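Local coordinates for glycoside hydrolase, GH17 family (Formosa sp. Hel1_33_131, PDB 6FCG), which probably cleaves internal glycosidic bonds of laminarin, the beta-1,3-glucan store of marine microalgae, as an endo-acting laminarinase, at residues 187-192 with 232-237; 236-241 with 286-291; 290-295 with 299-304. All coordinates share one frame; numbering follows the deposited sequence.

The three contacts lie side by side in one sector of the barrel expected for this family. Contacts 2 and 3 are nearly superimposed, their centres about 3 Å apart: both use helix 266-294, and their strands 238-241 and 301-305 are parallel neighbours, joined by Val240 N to His302 O at 2.9 Å. Contact 1 is centred about 14 Å from each of the others. It shares Asp236 and Tyr237 with contact 2, and Lys299 of contact 3 probably bonds through NZ to Val235 O at 2.8 Å. Contact 1 lies by the N-terminal end of strand 238-241, whereas His241 and Gly304 lie toward the C-terminal ends of their strands, beside Glu169 and Glu305, where GH17 enzymes carry their active site.

Contact 1. Residues 187-192 with 232-237; sequences KWVNHL and IEAVDY
Val189 leans from its helix onto Ala234 and Val235, at the point where the chain leaves helix 226-234. Its CB points toward that segment and splits the side chain into two methyls. Val189 CG1, set anti to the backbone N (chi1 167°), does most of the touching: it lies 3.8 Å from Ala234 CB and 3.9 Å from Ala234 C, and also meets Val235 CG1 at 4.1 Å. Val189 CG2 brushes the same Val235 CG1 at 4.2 Å, which therefore rests against both branches. Alanine suits the facing position, because a single methyl lets the backbones come close, with the CA atoms of Asn190 and Ala234 6.6 Å apart. On the solvent side, Asn190 OD1 sits 3.4 Å from Ala234 CB, a van der Waals contact; the exposed asparagine suits this border of the contact. One turn further along helix 182-197, Gln193 NE2 takes up Ala234 O. Val189 also touches Ile207, so the valine lies over strand 206-212, while Trp188 and Leu192 pack against helix 143-156 and strand 161-168. Helices 182-197 and 226-234 thereby pack side by side on the outside of the sheet.

Contact 2. Residues 236-241 with 286-291; sequences DYLSVH and DSVASY
Asp236 OD2 is gripped by three groups, Ile207 N, Gln193 NE2 and the ammonium of Lys196, just ahead of the strand from which Leu238 and Val240 reach Val288 of helix 266-294. The lysine and the two N-H donors would probably favour a charged carboxylate here, and they fix the approach to the strand. Beyond it the contact is wholly apolar. Leu238 and Val240, two residues apart, point their side chains from the same face of the strand toward the helix, and Val288 meets both. Val288 CG1, held anti to the backbone N (chi1 -177°), is 3.7 Å from Leu238 CD2, where the two side chains run at a slant to one another. The same Val288 CG1 lies 4.1 Å from Val240 CG2. Val288 CG2 completes the pair, meeting Val240 CG1 at 4.2 Å, so that the two valines pass in opposite directions with methyl against methyl. Beta-branched residues suit this place: each offers two methyls close to the backbone, while the longer leucine spans the remaining distance with one delta carbon. The CA atoms of Val240 and Val288 stay 8.2 Å apart, a spacing filled by these branches. Trp216 and Phe213 close round the cluster, and all three touching residues are buried. The helix keeps its regular bonding here, with Ser290 N to Asp286 O at 2.8 Å. On this strand the inner face is polar: Ser210 OG meets both Ser239 OG and His241 NE2, and His241 ND1 bonds to Glu169. The aliphatic outer face of a parallel strand packed under a helix is characteristic of the TIM barrel, the fold of family 17 glycoside hydrolases.

Contact 3. Residues 290-295 with 299-304; sequences SYIKSL and KPIHIG
The return from an outer helix to the next barrel strand brings Ile292, near the end of helix 266-294, onto Lys299 and Ile301. Ile292 carries the helix side alone. Its CG1 stands in the position between the backbone N and the carbonyl carbon (chi1 75°), and an extended second torsion pushes CD1 out toward the strand. There Ile292 CD1 meets Ile301 CD1 tip to tip at 3.9 Å and lies 3.7 Å from Lys299 O, a plain van der Waals touch. Isoleucine suits both ends, since its longer branch ends in a delta methyl that can span the gap, while the gamma methyl stays near its own backbone. Such a short helix-to-strand connection is what a TIM barrel repeats around its wall, and here residues 295-300 link helix 266-294 to strand 301-305. Ile301 continues over Val240 and Ala289, and Ile292 over Leu238 and Ile232, so the tip-to-tip pair belongs to the hydrophobic layer between sheet and helices. Lys299 contributes backbone and CB, while its ammonium leads away to Val235 O. Beyond Ile292, Ser294 OG donates back to Tyr291 O at 2.7 Å in the last turn. It approaches well off the C=O direction, at a C=O...OG angle of 133° and tilted 19° from the carbonyl plane. Tyr291 O also accepts from Leu295 N at 3.3 Å.

Contact 1. Residues 187-192 with 232-237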
ATOM      1  N   LYS A 187       7.196  16.283  45.868  1.00 24.43           N
ATOM      2  CA  LYS A 187       8.380  16.773  46.565  1.00 25.29           C
ATOM      3  C   LYS A 187       8.603  18.271  46.336  1.00 26.46           C
ATOM      4  O   LYS A 187       8.762  19.042  47.273  1.00 27.85           O
ATOM      5  CB  LYS A 187       9.597  15.983  46.115  1.00 24.91           C
ATOM      6  CG  LYS A 187      10.873  16.315  46.851  1.00 27.04           C
ATOM      7  CD  LYS A 187      12.090  15.833  46.069  1.00 28.89           C
ATOM      8  CE  LYS A 187      13.357  16.359  46.702  1.00 30.70           C
ATOM      9  NZ  LYS A 187      14.535  15.965  45.876  1.00 31.56           N
ATOM     10  N   TRP A 188       8.629  18.677  45.075  1.00 27.45           N
ATOM     11  CA  TRP A 188       8.920  20.067  44.735  1.00 26.23           C
ATOM     12  C   TRP A 188       7.740  20.995  44.968  1.00 26.78           C
ATOM     13  O   TRP A 188       7.926  22.146  45.335  1.00 27.60           O
ATOM     14  CB  TRP A 188       9.468  20.176  43.307  1.00 25.12           C
ATOM     15  CG  TRP A 188      10.791  19.520  43.177  1.00 24.11           C
ATOM     16  CD1 TRP A 188      11.082  18.424  42.441  1.00 24.51           C
ATOM     17  CD2 TRP A 188      11.984  19.876  43.863  1.00 23.98           C
ATOM     18  NE1 TRP A 188      12.401  18.088  42.595  1.00 24.10           N
ATOM     19  CE2 TRP A 188      12.979  18.966  43.467  1.00 22.85           C
ATOM     20  CE3 TRP A 188      12.309  20.889  44.782  1.00 24.32           C
ATOM     21  CZ2 TRP A 188      14.275  19.035  43.936  1.00 22.50           C
ATOM     22  CZ3 TRP A 188      13.598  20.966  45.253  1.00 24.48           C
ATOM     23  CH2 TRP A 188      14.578  20.034  44.828  1.00 23.34           C
ATOM     24  N   VAL A 189       6.527  20.524  44.748  1.00 25.86           N
ATOM     25  CA  VAL A 189       5.387  21.346  45.105  1.00 25.98           C
ATOM     26  C   VAL A 189       5.480  21.631  46.605  1.00 25.70           C
ATOM     27  O   VAL A 189       5.268  22.753  47.022  1.00 24.72           O
ATOM     28  CB  VAL A 189       4.051  20.670  44.725  1.00 27.19           C
ATOM     29  CG1 VAL A 189       2.853  21.354  45.374  1.00 28.85           C
ATOM     30  CG2 VAL A 189       3.881  20.686  43.219  1.00 27.74           C
ATOM     31  N   ASN A 190       5.746  20.600  47.409  1.00 24.62           N
ATOM     32  CA  ASN A 190       5.792  20.761  48.861  1.00 23.39           C
ATOM     33  C   ASN A 190       6.908  21.706  49.263  1.00 23.80           C
ATOM     34  O   ASN A 190       6.733  22.502  50.172  1.00 23.81           O
ATOM     35  CB  ASN A 190       5.933  19.404  49.586  1.00 22.79           C
ATOM     36  CG  ASN A 190       4.587  18.677  49.760  1.00 22.99           C
ATOM     37  OD1 ASN A 190       3.507  19.284  49.708  1.00 23.93           O
ATOM     38  ND2 ASN A 190       4.650  17.380  50.002  1.00 22.53           N
ATOM     39  N   HIS A 191       8.045  21.609  48.586  1.00 23.65           N
ATOM     40  CA  HIS A 191       9.154  22.526  48.805  1.00 24.87           C
ATOM     41  C   HIS A 191       8.717  23.984  48.621  1.00 25.45           C
ATOM     42  O   HIS A 191       9.022  24.839  49.451  1.00 23.54           O
ATOM     43  CB  HIS A 191      10.273  22.189  47.826  1.00 25.30           C
ATOM     44  CG  HIS A 191      11.435  23.138  47.847  1.00 25.62           C
ATOM     45  ND1 HIS A 191      12.517  22.996  48.690  1.00 26.20           N
ATOM     46  CD2 HIS A 191      11.709  24.208  47.065  1.00 26.06           C
ATOM     47  CE1 HIS A 191      13.392  23.961  48.451  1.00 25.57           C
ATOM     48  NE2 HIS A 191      12.928  24.707  47.468  1.00 25.88           N
ATOM     49  N   LEU A 192       7.991  24.239  47.534  1.00 26.06           N
ATOM     50  CA  LEU A 192       7.495  25.577  47.218  1.00 26.01           C
ATOM     51  C   LEU A 192       6.408  26.058  48.189  1.00 26.08           C
ATOM     52  O   LEU A 192       6.419  27.222  48.584  1.00 26.94           O
ATOM     53  CB  LEU A 192       6.990  25.645  45.766  1.00 25.98           C
ATOM     54  CG  LEU A 192       8.033  25.525  44.640  1.00 25.67           C
ATOM     55  CD1 LEU A 192       7.343  25.521  43.292  1.00 27.13           C
ATOM     56  CD2 LEU A 192       9.054  26.639  44.660  1.00 25.61           C
ATOM     57  N   ILE A 232      -2.515  16.244  44.529  1.00 25.77           N
ATOM     58  CA  ILE A 232      -3.774  16.963  44.360  1.00 24.49           C
ATOM     59  C   ILE A 232      -4.119  17.795  45.603  1.00 27.09           C
ATOM     60  O   ILE A 232      -4.646  18.889  45.448  1.00 25.85           O
ATOM     61  CB  ILE A 232      -4.927  16.017  43.990  1.00 23.53           C
ATOM     62  CG1 ILE A 232      -4.717  15.480  42.574  1.00 23.86           C
ATOM     63  CG2 ILE A 232      -6.271  16.723  44.059  1.00 23.62           C
ATOM     64  CD1 ILE A 232      -5.444  14.190  42.288  1.00 25.05           C
ATOM     65  N   GLU A 233      -3.824  17.283  46.811  1.00 31.15           N
ATOM     66  CA  GLU A 233      -3.938  18.068  48.064  1.00 33.96           C
ATOM     67  C   GLU A 233      -2.963  19.224  48.127  1.00 31.29           C
ATOM     68  O   GLU A 233      -3.326  20.275  48.580  1.00 30.32           O
ATOM     69  CB  GLU A 233      -3.723  17.219  49.367  1.00 40.20           C
ATOM     70  CG  GLU A 233      -4.966  16.369  49.842  1.00 50.94           C
ATOM     71  CD  GLU A 233      -6.188  17.158  50.343  1.00 56.25           C
ATOM     72  OE1 GLU A 233      -6.342  18.362  50.102  1.00 55.99           O
ATOM     73  OE2 GLU A 233      -7.087  16.525  50.935  1.00 64.78           O
ATOM     74  N   ALA A 234      -1.723  19.019  47.705  1.00 30.92           N
ATOM     75  CA  ALA A 234      -0.670  20.021  47.894  1.00 29.87           C
ATOM     76  C   ALA A 234      -0.761  21.217  46.962  1.00 28.82           C
ATOM     77  O   ALA A 234      -0.426  22.321  47.376  1.00 31.04           O
ATOM     78  CB  ALA A 234       0.701  19.378  47.764  1.00 31.09           C
ATOM     79  N   VAL A 235      -1.206  21.022  45.719  1.00 26.88           N
ATOM     80  CA  VAL A 235      -1.272  22.138  44.741  1.00 25.24           C
ATOM     81  C   VAL A 235      -2.379  23.133  45.068  1.00 24.28           C
ATOM     82  O   VAL A 235      -3.341  22.787  45.743  1.00 23.82           O
ATOM     83  CB  VAL A 235      -1.457  21.667  43.264  1.00 24.25           C
ATOM     84  CG1 VAL A 235      -0.260  20.860  42.818  1.00 23.41           C
ATOM     85  CG2 VAL A 235      -2.746  20.895  43.042  1.00 23.22           C
ATOM     86  N   ASP A 236      -2.232  24.369  44.616  1.00 23.18           N
ATOM     87  CA  ASP A 236      -3.309  25.361  44.783  1.00 22.99           C
ATOM     88  C   ASP A 236      -4.396  25.142  43.748  1.00 24.07           C
ATOM     89  O   ASP A 236      -5.571  25.386  44.032  1.00 28.29           O
ATOM     90  CB  ASP A 236      -2.765  26.778  44.727  1.00 23.36           C
ATOM     91  CG  ASP A 236      -1.873  27.101  45.917  1.00 24.79           C
ATOM     92  OD1 ASP A 236      -2.403  27.229  47.030  1.00 23.26           O
ATOM     93  OD2 ASP A 236      -0.627  27.254  45.744  1.00 26.14           O
ATOM     94  N   TYR A 237      -4.018  24.666  42.552  1.00 23.41           N
ATOM     95  CA  TYR A 237      -4.981  24.248  41.526  1.00 22.08           C
ATOM     96  C   TYR A 237      -4.375  23.198  40.592  1.00 21.00           C
ATOM     97  O   TYR A 237      -3.178  22.945  40.652  1.00 19.88           O
ATOM     98  CB  TYR A 237      -5.460  25.468  40.728  1.00 22.70           C
ATOM     99  CG  TYR A 237      -4.496  25.992  39.657  1.00 22.35           C
ATOM    100  CD1 TYR A 237      -3.451  26.829  39.983  1.00 23.26           C
ATOM    101  CD2 TYR A 237      -4.672  25.672  38.310  1.00 22.62           C
ATOM    102  CE1 TYR A 237      -2.599  27.329  39.002  1.00 24.07           C
ATOM    103  CE2 TYR A 237      -3.833  26.163  37.330  1.00 22.46           C
ATOM    104  CZ  TYR A 237      -2.790  26.983  37.676  1.00 23.29           C
ATOM    105  OH  TYR A 237      -1.942  27.493  36.705  1.00 24.16           O
TER

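Contact 2. Residues 236-241 with 286-291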
ATOM      1  N   ASP A 236      -2.232  24.369  44.616  1.00 23.18           N
ATOM      2  CA  ASP A 236      -3.309  25.361  44.783  1.00 22.99           C
ATOM      3  C   ASP A 236      -4.396  25.142  43.748  1.00 24.07           C
ATOM      4  O   ASP A 236      -5.571  25.386  44.032  1.00 28.29           O
ATOM      5  CB  ASP A 236      -2.765  26.778  44.727  1.00 23.36           C
ATOM      6  CG  ASP A 236      -1.873  27.101  45.917  1.00 24.79           C
ATOM      7  OD1 ASP A 236      -2.403  27.229  47.030  1.00 23.26           O
ATOM      8  OD2 ASP A 236      -0.627  27.254  45.744  1.00 26.14           O
ATOM      9  N   TYR A 237      -4.018  24.666  42.552  1.00 23.41           N
ATOM     10  CA  TYR A 237      -4.981  24.248  41.526  1.00 22.08           C
ATOM     11  C   TYR A 237      -4.375  23.198  40.592  1.00 21.00           C
ATOM     12  O   TYR A 237      -3.178  22.945  40.652  1.00 19.88           O
ATOM     13  CB  TYR A 237      -5.460  25.468  40.728  1.00 22.70           C
ATOM     14  CG  TYR A 237      -4.496  25.992  39.657  1.00 22.35           C
ATOM     15  CD1 TYR A 237      -3.451  26.829  39.983  1.00 23.26           C
ATOM     16  CD2 TYR A 237      -4.672  25.672  38.310  1.00 22.62           C
ATOM     17  CE1 TYR A 237      -2.599  27.329  39.002  1.00 24.07           C
ATOM     18  CE2 TYR A 237      -3.833  26.163  37.330  1.00 22.46           C
ATOM     19  CZ  TYR A 237      -2.790  26.983  37.676  1.00 23.29           C
ATOM     20  OH  TYR A 237      -1.942  27.493  36.705  1.00 24.16           O
ATOM     21  N   LEU A 238      -5.207  22.634  39.709  1.00 20.50           N
ATOM     22  CA  LEU A 238      -4.780  21.662  38.705  1.00 21.15           C
ATOM     23  C   LEU A 238      -4.745  22.305  37.333  1.00 20.85           C
ATOM     24  O   LEU A 238      -5.761  22.788  36.852  1.00 22.85           O
ATOM     25  CB  LEU A 238      -5.721  20.450  38.662  1.00 22.81           C
ATOM     26  CG  LEU A 238      -5.607  19.413  39.794  1.00 24.29           C
ATOM     27  CD1 LEU A 238      -6.195  19.938  41.104  1.00 25.49           C
ATOM     28  CD2 LEU A 238      -6.322  18.129  39.411  1.00 25.25           C
ATOM     29  N   SER A 239      -3.577  22.271  36.693  1.00 20.59           N
ATOM     30  CA  SER A 239      -3.394  22.740  35.318  1.00 20.01           C
ATOM     31  C   SER A 239      -3.431  21.497  34.363  1.00 19.93           C
ATOM     32  O   SER A 239      -2.525  20.672  34.350  1.00 20.33           O
ATOM     33  CB  SER A 239      -2.085  23.516  35.199  1.00 19.36           C
ATOM     34  OG  SER A 239      -1.956  24.119  33.935  1.00 18.02           O
ATOM     35  N   VAL A 240      -4.496  21.396  33.583  1.00 19.58           N
ATOM     36  CA  VAL A 240      -4.855  20.195  32.860  1.00 19.94           C
ATOM     37  C   VAL A 240      -4.692  20.405  31.376  1.00 21.02           C
ATOM     38  O   VAL A 240      -5.176  21.413  30.835  1.00 21.94           O
ATOM     39  CB  VAL A 240      -6.321  19.829  33.151  1.00 19.08           C
ATOM     40  CG1 VAL A 240      -6.801  18.713  32.249  1.00 18.92           C
ATOM     41  CG2 VAL A 240      -6.454  19.428  34.603  1.00 18.94           C
ATOM     42  N   HIS A 241      -4.071  19.435  30.709  1.00 20.98           N
ATOM     43  CA  HIS A 241      -3.960  19.461  29.237  1.00 21.97           C
ATOM     44  C   HIS A 241      -4.910  18.463  28.573  1.00 20.67           C
ATOM     45  O   HIS A 241      -5.010  17.326  29.029  1.00 19.55           O
ATOM     46  CB  HIS A 241      -2.536  19.120  28.765  1.00 22.58           C
ATOM     47  CG  HIS A 241      -1.459  19.957  29.389  1.00 23.34           C
ATOM     48  ND1 HIS A 241      -0.143  19.860  28.988  1.00 23.23           N
ATOM     49  CD2 HIS A 241      -1.490  20.909  30.355  1.00 22.81           C
ATOM     50  CE1 HIS A 241       0.590  20.704  29.687  1.00 22.52           C
ATOM     51  NE2 HIS A 241      -0.201  21.351  30.525  1.00 23.11           N
ATOM     52  N   ASP A 286     -13.609  17.309  32.509  1.00 21.86           N
ATOM     53  CA  ASP A 286     -14.626  16.905  33.491  1.00 24.02           C
ATOM     54  C   ASP A 286     -14.268  15.594  34.212  1.00 26.52           C
ATOM     55  O   ASP A 286     -14.583  15.415  35.395  1.00 25.53           O
ATOM     56  CB  ASP A 286     -16.034  16.788  32.840  1.00 24.15           C
ATOM     57  CG  ASP A 286     -16.671  18.141  32.560  1.00 25.54           C
ATOM     58  OD1 ASP A 286     -16.099  19.191  32.951  1.00 27.68           O
ATOM     59  OD2 ASP A 286     -17.731  18.181  31.910  1.00 26.66           O
ATOM     60  N   SER A 287     -13.611  14.681  33.483  1.00 27.54           N
ATOM     61  CA  SER A 287     -13.106  13.428  34.037  1.00 25.45           C
ATOM     62  C   SER A 287     -12.101  13.664  35.167  1.00 23.76           C
ATOM     63  O   SER A 287     -12.121  12.959  36.164  1.00 26.45           O
ATOM     64  CB  SER A 287     -12.472  12.605  32.927  1.00 26.18           C
ATOM     65  OG  SER A 287     -12.247  11.300  33.376  1.00 27.46           O
ATOM     66  N   VAL A 288     -11.284  14.704  35.040  1.00 23.80           N
ATOM     67  CA  VAL A 288     -10.396  15.142  36.129  1.00 24.91           C
ATOM     68  C   VAL A 288     -11.198  15.691  37.329  1.00 25.82           C
ATOM     69  O   VAL A 288     -10.919  15.347  38.487  1.00 26.68           O
ATOM     70  CB  VAL A 288      -9.346  16.194  35.672  1.00 23.97           C
ATOM     71  CG1 VAL A 288      -8.401  16.576  36.823  1.00 23.16           C
ATOM     72  CG2 VAL A 288      -8.503  15.670  34.503  1.00 23.54           C
ATOM     73  N   ALA A 289     -12.195  16.521  37.052  1.00 26.25           N
ATOM     74  CA  ALA A 289     -13.076  17.035  38.108  1.00 25.86           C
ATOM     75  C   ALA A 289     -13.807  15.919  38.871  1.00 24.31           C
ATOM     76  O   ALA A 289     -13.914  15.982  40.084  1.00 23.69           O
ATOM     77  CB  ALA A 289     -14.092  18.031  37.546  1.00 25.37           C
ATOM     78  N   SER A 290     -14.296  14.912  38.151  1.00 24.62           N
ATOM     79  CA  SER A 290     -14.904  13.719  38.761  1.00 24.38           C
ATOM     80  C   SER A 290     -13.960  12.941  39.643  1.00 25.40           C
ATOM     81  O   SER A 290     -14.346  12.464  40.714  1.00 27.41           O
ATOM     82  CB  SER A 290     -15.429  12.774  37.698  1.00 23.67           C
ATOM     83  OG  SER A 290     -16.585  13.318  37.130  1.00 24.06           O
ATOM     84  N   TYR A 291     -12.722  12.803  39.197  1.00 26.34           N
ATOM     85  CA  TYR A 291     -11.748  12.059  39.977  1.00 26.80           C
ATOM     86  C   TYR A 291     -11.447  12.737  41.319  1.00 28.34           C
ATOM     87  O   TYR A 291     -11.413  12.055  42.352  1.00 32.09           O
ATOM     88  CB  TYR A 291     -10.448  11.773  39.188  1.00 25.04           C
ATOM     89  CG  TYR A 291      -9.513  10.908  40.010  1.00 23.46           C
ATOM     90  CD1 TYR A 291      -9.870   9.601  40.345  1.00 23.02           C
ATOM     91  CD2 TYR A 291      -8.320  11.408  40.494  1.00 22.07           C
ATOM     92  CE1 TYR A 291      -9.043   8.817  41.126  1.00 22.54           C
ATOM     93  CE2 TYR A 291      -7.489  10.633  41.271  1.00 22.57           C
ATOM     94  CZ  TYR A 291      -7.858   9.339  41.589  1.00 22.45           C
ATOM     95  OH  TYR A 291      -7.027   8.590  42.371  1.00 22.94           O
TER

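Contact 3. Residues 290-295 with 299-304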
ATOM      1  N   SER A 290     -14.296  14.912  38.151  1.00 24.62           N
ATOM      2  CA  SER A 290     -14.904  13.719  38.761  1.00 24.38           C
ATOM      3  C   SER A 290     -13.960  12.941  39.643  1.00 25.40           C
ATOM      4  O   SER A 290     -14.346  12.464  40.714  1.00 27.41           O
ATOM      5  CB  SER A 290     -15.429  12.774  37.698  1.00 23.67           C
ATOM      6  OG  SER A 290     -16.585  13.318  37.130  1.00 24.06           O
ATOM      7  N   TYR A 291     -12.722  12.803  39.197  1.00 26.34           N
ATOM      8  CA  TYR A 291     -11.748  12.059  39.977  1.00 26.80           C
ATOM      9  C   TYR A 291     -11.447  12.737  41.319  1.00 28.34           C
ATOM     10  O   TYR A 291     -11.413  12.055  42.352  1.00 32.09           O
ATOM     11  CB  TYR A 291     -10.448  11.773  39.188  1.00 25.04           C
ATOM     12  CG  TYR A 291      -9.513  10.908  40.010  1.00 23.46           C
ATOM     13  CD1 TYR A 291      -9.870   9.601  40.345  1.00 23.02           C
ATOM     14  CD2 TYR A 291      -8.320  11.408  40.494  1.00 22.07           C
ATOM     15  CE1 TYR A 291      -9.043   8.817  41.126  1.00 22.54           C
ATOM     16  CE2 TYR A 291      -7.489  10.633  41.271  1.00 22.57           C
ATOM     17  CZ  TYR A 291      -7.858   9.339  41.589  1.00 22.45           C
ATOM     18  OH  TYR A 291      -7.027   8.590  42.371  1.00 22.94           O
ATOM     19  N   ILE A 292     -11.253  14.054  41.317  1.00 29.09           N
ATOM     20  CA  ILE A 292     -10.899  14.768  42.564  1.00 32.56           C
ATOM     21  C   ILE A 292     -12.120  14.795  43.493  1.00 33.22           C
ATOM     22  O   ILE A 292     -11.978  14.610  44.693  1.00 33.74           O
ATOM     23  CB  ILE A 292     -10.204  16.152  42.396  1.00 35.51           C
ATOM     24  CG1 ILE A 292     -11.207  17.238  41.961  1.00 37.31           C
ATOM     25  CG2 ILE A 292      -8.957  16.017  41.486  1.00 37.50           C
ATOM     26  CD1 ILE A 292     -10.635  18.556  41.471  1.00 40.41           C
ATOM     27  N   LYS A 293     -13.320  14.920  42.924  1.00 36.87           N
ATOM     28  CA  LYS A 293     -14.558  14.811  43.702  1.00 41.80           C
ATOM     29  C   LYS A 293     -14.652  13.457  44.413  1.00 39.49           C
ATOM     30  O   LYS A 293     -14.996  13.412  45.583  1.00 37.46           O
ATOM     31  CB  LYS A 293     -15.798  15.024  42.823  1.00 49.30           C
ATOM     32  CG  LYS A 293     -17.064  15.263  43.631  1.00 58.84           C
ATOM     33  CD  LYS A 293     -18.304  15.337  42.750  1.00 65.37           C
ATOM     34  CE  LYS A 293     -19.490  15.854  43.553  1.00 69.33           C
ATOM     35  NZ  LYS A 293     -20.762  15.716  42.794  1.00 71.45           N
ATOM     36  N   SER A 294     -14.302  12.375  43.718  1.00 38.24           N
ATOM     37  CA  SER A 294     -14.286  11.021  44.314  1.00 33.47           C
ATOM     38  C   SER A 294     -13.282  10.875  45.469  1.00 31.64           C
ATOM     39  O   SER A 294     -13.477  10.062  46.334  1.00 29.95           O
ATOM     40  CB  SER A 294     -14.015   9.947  43.245  1.00 32.23           C
ATOM     41  OG  SER A 294     -12.622   9.719  43.055  1.00 31.86           O
ATOM     42  N   LEU A 295     -12.222  11.690  45.488  1.00 32.26           N
ATOM     43  CA  LEU A 295     -11.293  11.746  46.621  1.00 31.46           C
ATOM     44  C   LEU A 295     -11.751  12.672  47.748  1.00 31.83           C
ATOM     45  O   LEU A 295     -11.023  12.837  48.716  1.00 35.02           O
ATOM     46  CB  LEU A 295      -9.920  12.221  46.141  1.00 34.08           C
ATOM     47  CG  LEU A 295      -9.195  11.370  45.085  1.00 35.70           C
ATOM     48  CD1 LEU A 295      -7.947  12.084  44.578  1.00 35.50           C
ATOM     49  CD2 LEU A 295      -8.819  10.017  45.673  1.00 36.42           C
ATOM     50  N   LYS A 299     -10.775  21.482  44.406  1.00 36.55           N
ATOM     51  CA  LYS A 299      -9.726  22.370  43.895  1.00 31.31           C
ATOM     52  C   LYS A 299     -10.194  22.927  42.578  1.00 28.35           C
ATOM     53  O   LYS A 299     -10.873  22.237  41.831  1.00 25.35           O
ATOM     54  CB  LYS A 299      -8.421  21.618  43.646  1.00 30.13           C
ATOM     55  CG  LYS A 299      -7.734  21.186  44.901  1.00 30.02           C
ATOM     56  CD  LYS A 299      -6.636  22.136  45.290  1.00 31.54           C
ATOM     57  CE  LYS A 299      -6.372  22.037  46.784  1.00 31.66           C
ATOM     58  NZ  LYS A 299      -5.181  21.298  47.211  1.00 32.37           N
ATOM     59  N   PRO A 300      -9.796  24.162  42.263  1.00 26.82           N
ATOM     60  CA  PRO A 300     -10.047  24.630  40.910  1.00 26.65           C
ATOM     61  C   PRO A 300      -9.252  23.826  39.852  1.00 25.64           C
ATOM     62  O   PRO A 300      -8.153  23.329  40.114  1.00 24.12           O
ATOM     63  CB  PRO A 300      -9.589  26.094  40.942  1.00 27.29           C
ATOM     64  CG  PRO A 300      -9.238  26.387  42.364  1.00 27.43           C
ATOM     65  CD  PRO A 300      -8.934  25.085  43.010  1.00 26.90           C
ATOM     66  N   ILE A 301      -9.836  23.727  38.662  1.00 24.90           N
ATOM     67  CA  ILE A 301      -9.175  23.184  37.503  1.00 24.58           C
ATOM     68  C   ILE A 301      -9.125  24.293  36.462  1.00 24.30           C
ATOM     69  O   ILE A 301     -10.141  24.968  36.200  1.00 22.68           O
ATOM     70  CB  ILE A 301      -9.933  21.968  36.953  1.00 26.69           C
ATOM     71  CG1 ILE A 301      -9.879  20.837  37.979  1.00 27.35           C
ATOM     72  CG2 ILE A 301      -9.308  21.501  35.644  1.00 27.99           C
ATOM     73  CD1 ILE A 301     -10.908  19.770  37.751  1.00 27.63           C
ATOM     74  N   HIS A 302      -7.943  24.450  35.859  1.00 24.30           N
ATOM     75  CA  HIS A 302      -7.745  25.325  34.685  1.00 24.41           C
ATOM     76  C   HIS A 302      -7.081  24.573  33.542  1.00 23.14           C
ATOM     77  O   HIS A 302      -6.384  23.588  33.753  1.00 22.74           O
ATOM     78  CB  HIS A 302      -6.962  26.559  35.098  1.00 25.92           C
ATOM     79  CG  HIS A 302      -7.700  27.392  36.100  1.00 27.55           C
ATOM     80  ND1 HIS A 302      -8.837  28.082  35.760  1.00 29.31           N
ATOM     81  CD2 HIS A 302      -7.548  27.562  37.433  1.00 26.60           C
ATOM     82  CE1 HIS A 302      -9.335  28.679  36.825  1.00 27.77           C
ATOM     83  NE2 HIS A 302      -8.567  28.381  37.856  1.00 26.61           N
ATOM     84  N   ILE A 303      -7.322  25.020  32.318  1.00 23.39           N
ATOM     85  CA  ILE A 303      -6.711  24.396  31.152  1.00 22.97           C
ATOM     86  C   ILE A 303      -5.346  25.015  30.914  1.00 21.29           C
ATOM     87  O   ILE A 303      -5.221  26.148  30.470  1.00 21.36           O
ATOM     88  CB  ILE A 303      -7.604  24.484  29.900  1.00 23.83           C
ATOM     89  CG1 ILE A 303      -9.004  23.899  30.198  1.00 24.68           C
ATOM     90  CG2 ILE A 303      -6.965  23.746  28.724  1.00 23.07           C
ATOM     91  CD1 ILE A 303      -9.019  22.475  30.746  1.00 25.56           C
ATOM     92  N   GLY A 304      -4.322  24.229  31.193  1.00 20.80           N
ATOM     93  CA  GLY A 304      -2.949  24.641  30.980  1.00 21.67           C
ATOM     94  C   GLY A 304      -2.444  24.519  29.551  1.00 20.89           C
ATOM     95  O   GLY A 304      -1.428  25.139  29.210  1.00 20.40           O
TER